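Local coordinates for ribonuclease VapC (Haemophilus influenzae, PDB 6NKL), which probably acts as the toxin of a toxin-antitoxin pair, a magnesium-dependent ribonuclease of the PIN-domain family that cleaves RNA, at residues W101-A106 with Q122-L127. Residues are numbered along the deposited sequence; the frame is centred on the assembly and turned at random.
Sequences WIACHA and QRITDL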
loop_
_atom_site.group_PDB
_atom_site.type_symbol
_atom_site.label_atom_id
_atom_site.label_comp_id
_atom_site.label_asym_id
_atom_site.label_seq_id
_atom_site.Cartn_x
_atom_site.Cartn_y
_atom_site.Cartn_z
ATOM N N TRP B 101 -4.143 4.613 0.129
ATOM C CA TRP B 101 -3.336 3.983 -0.909
ATOM C C TRP B 101 -4.126 3.915 -2.210
ATOM O O TRP B 101 -3.591 4.200 -3.274
ATOM C CB TRP B 101 -2.876 2.592 -0.464
ATOM C CG TRP B 101 -1.663 2.621 0.397
ATOM C CD1 TRP B 101 -1.587 2.335 1.736
ATOM C CD2 TRP B 101 -0.335 2.952 -0.016
ATOM N NE1 TRP B 101 -0.293 2.455 2.174
ATOM C CE2 TRP B 101 0.495 2.841 1.119
ATOM C CE3 TRP B 101 0.231 3.342 -1.232
ATOM C CZ2 TRP B 101 1.850 3.104 1.063
ATOM C CZ3 TRP B 101 1.569 3.598 -1.284
ATOM C CH2 TRP B 101 2.370 3.483 -0.143
ATOM N N ILE B 102 -5.424 3.605 -2.129
ATOM C CA ILE B 102 -6.247 3.461 -3.323
ATOM C C ILE B 102 -6.370 4.801 -4.035
ATOM O O ILE B 102 -6.129 4.907 -5.247
ATOM C CB ILE B 102 -7.618 2.872 -2.933
ATOM C CG1 ILE B 102 -7.467 1.421 -2.507
ATOM C CG2 ILE B 102 -8.633 2.896 -4.096
ATOM C CD1 ILE B 102 -8.727 0.864 -1.855
ATOM N N ALA B 103 -6.646 5.860 -3.269
ATOM C CA ALA B 103 -6.726 7.200 -3.848
ATOM C C ALA B 103 -5.424 7.573 -4.543
ATOM O O ALA B 103 -5.424 8.084 -5.672
ATOM C CB ALA B 103 -7.078 8.221 -2.760
ATOM N N CYS B 104 -4.293 7.321 -3.879
ATOM C CA CYS B 104 -3.012 7.671 -4.473
ATOM C C CYS B 104 -2.733 6.818 -5.701
ATOM O O CYS B 104 -2.086 7.285 -6.643
ATOM C CB CYS B 104 -1.889 7.510 -3.440
ATOM S SG CYS B 104 -2.065 8.713 -2.110
ATOM N N HIS B 105 -3.181 5.560 -5.700
ATOM C CA HIS B 105 -3.077 4.761 -6.917
ATOM C C HIS B 105 -3.803 5.435 -8.075
ATOM O O HIS B 105 -3.239 5.615 -9.163
ATOM C CB HIS B 105 -3.635 3.386 -6.691
ATOM C CG HIS B 105 -3.056 2.352 -7.597
ATOM N ND1 HIS B 105 -3.137 1.000 -7.327
ATOM C CD2 HIS B 105 -2.395 2.464 -8.774
ATOM C CE1 HIS B 105 -2.514 0.329 -8.282
ATOM N NE2 HIS B 105 -2.076 1.189 -9.182
ATOM N N ALA B 106 -5.056 5.826 -7.856
ATOM C CA ALA B 106 -5.776 6.558 -8.891
ATOM C C ALA B 106 -5.023 7.827 -9.300
ATOM O O ALA B 106 -4.886 8.109 -10.493
ATOM C CB ALA B 106 -7.184 6.904 -8.408
ATOM N N GLN B 122 -12.910 13.938 -0.661
ATOM C CA GLN B 122 -12.867 15.338 -1.088
ATOM C C GLN B 122 -11.674 16.084 -0.501
ATOM O O GLN B 122 -11.291 17.121 -1.050
ATOM C CB GLN B 122 -14.160 16.070 -0.704
ATOM C CG GLN B 122 -14.369 16.216 0.777
ATOM C CD GLN B 122 -15.781 16.650 1.161
ATOM O OE1 GLN B 122 -16.659 16.812 0.306
ATOM N NE2 GLN B 122 -16.006 16.823 2.465
ATOM N N ARG B 123 -11.069 15.578 0.587
ATOM C CA ARG B 123 -9.881 16.223 1.164
ATOM C C ARG B 123 -8.645 16.055 0.284
ATOM O O ARG B 123 -7.664 16.801 0.435
ATOM C CB ARG B 123 -9.588 15.650 2.551
ATOM C CG ARG B 123 -10.780 15.708 3.492
ATOM C CD ARG B 123 -10.542 14.904 4.738
ATOM N NE ARG B 123 -11.574 15.120 5.753
ATOM C CZ ARG B 123 -11.445 15.945 6.802
ATOM N NH1 ARG B 123 -10.329 16.626 6.985
ATOM N NH2 ARG B 123 -12.426 16.065 7.690
ATOM N N ILE B 124 -8.663 15.083 -0.623
ATOM C CA ILE B 124 -7.579 14.905 -1.578
ATOM C C ILE B 124 -7.996 15.695 -2.817
ATOM O O ILE B 124 -8.649 15.192 -3.741
ATOM C CB ILE B 124 -7.320 13.437 -1.870
ATOM C CG1 ILE B 124 -7.127 12.670 -0.562
ATOM C CG2 ILE B 124 -6.103 13.293 -2.700
ATOM C CD1 ILE B 124 -7.097 11.177 -0.772
ATOM N N THR B 125 -7.588 16.954 -2.845
ATOM C CA THR B 125 -8.228 17.920 -3.727
ATOM C C THR B 125 -7.895 17.713 -5.190
ATOM O O THR B 125 -8.636 18.217 -6.040
ATOM C CB THR B 125 -7.826 19.320 -3.290
ATOM O OG1 THR B 125 -6.401 19.431 -3.337
ATOM C CG2 THR B 125 -8.281 19.573 -1.850
ATOM N N ASP B 126 -6.819 16.992 -5.519
ATOM C CA ASP B 126 -6.523 16.682 -6.916
ATOM C C ASP B 126 -6.999 15.294 -7.355
ATOM O O ASP B 126 -6.707 14.868 -8.482
ATOM C CB ASP B 126 -5.028 16.857 -7.203
ATOM C CG ASP B 126 -4.152 15.861 -6.497
ATOM O OD1 ASP B 126 -3.067 15.545 -7.068
ATOM O OD2 ASP B 126 -4.510 15.421 -5.382
ATOM N N LEU B 127 -7.758 14.601 -6.516
ATOM C CA LEU B 127 -8.305 13.303 -6.879
ATOM C C LEU B 127 -9.546 13.493 -7.728
ATOM O O LEU B 127 -10.459 14.222 -7.341
ATOM C CB LEU B 127 -8.652 12.510 -5.620
ATOM C CG LEU B 127 -9.360 11.185 -5.834
ATOM C CD1 LEU B 127 -8.469 10.283 -6.628
ATOM C CD2 LEU B 127 -9.688 10.581 -4.495
#
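Leu127 extends its CG opposite the backbone N (chi1 174°) and Ile124 sets its CG1 opposite its own carbonyl carbon (chi1 -52°); both side chains already head toward the helix, and these rotations place their ends, Ile124 on Ala103 and Leu127 on Ala103 and Ala106. The Ile124 chain then continues extended (chi2 170°), so that its terminal methyl leads: CD1 of Ile124 comes end-on to CB of Ala103 at 3.6 Å. Leu127 works differently, dividing its fork along the helix. Its CD2 branch meets the same alanine methyl, with CD2 of Leu127 3.9 Å from CB of Ala103, while the other branch reaches one turn further, where CD1 of Leu127 stands 4.0 Å from CB of Ala106. That CD1 also lies against the backbone, 3.9 Å from the carbonyl O of Ala103. The single methyl of Ala103 is thus met by two larger side chains, and Leu127 gives a worked example of a branched side chain set against two alanines one turn apart on a helix; the closest pair of CA atoms, those of Ala103 and Leu127, is 7.0 Å apart. Both loop residues are presented by one type I turn, closed by the bond from N of Leu127 to O of Ile124 (3.0 Å), with Thr125 and Asp126 at its two central positions. The side-chain contacts are all apolar and the touching residues are buried. Phe121 adds to the packing on Ala103 and Leu127, and Ile124 also touches Leu100 and Leu107 of the same helix and Trp84 of helix 75-89. In the PIN domain, the contact packs helix 97-109, which bears the predicted magnesium ligand Asp99, against the connection running from strand 112-115 to strand 128-131, outermost of the parallel sheet within this chain.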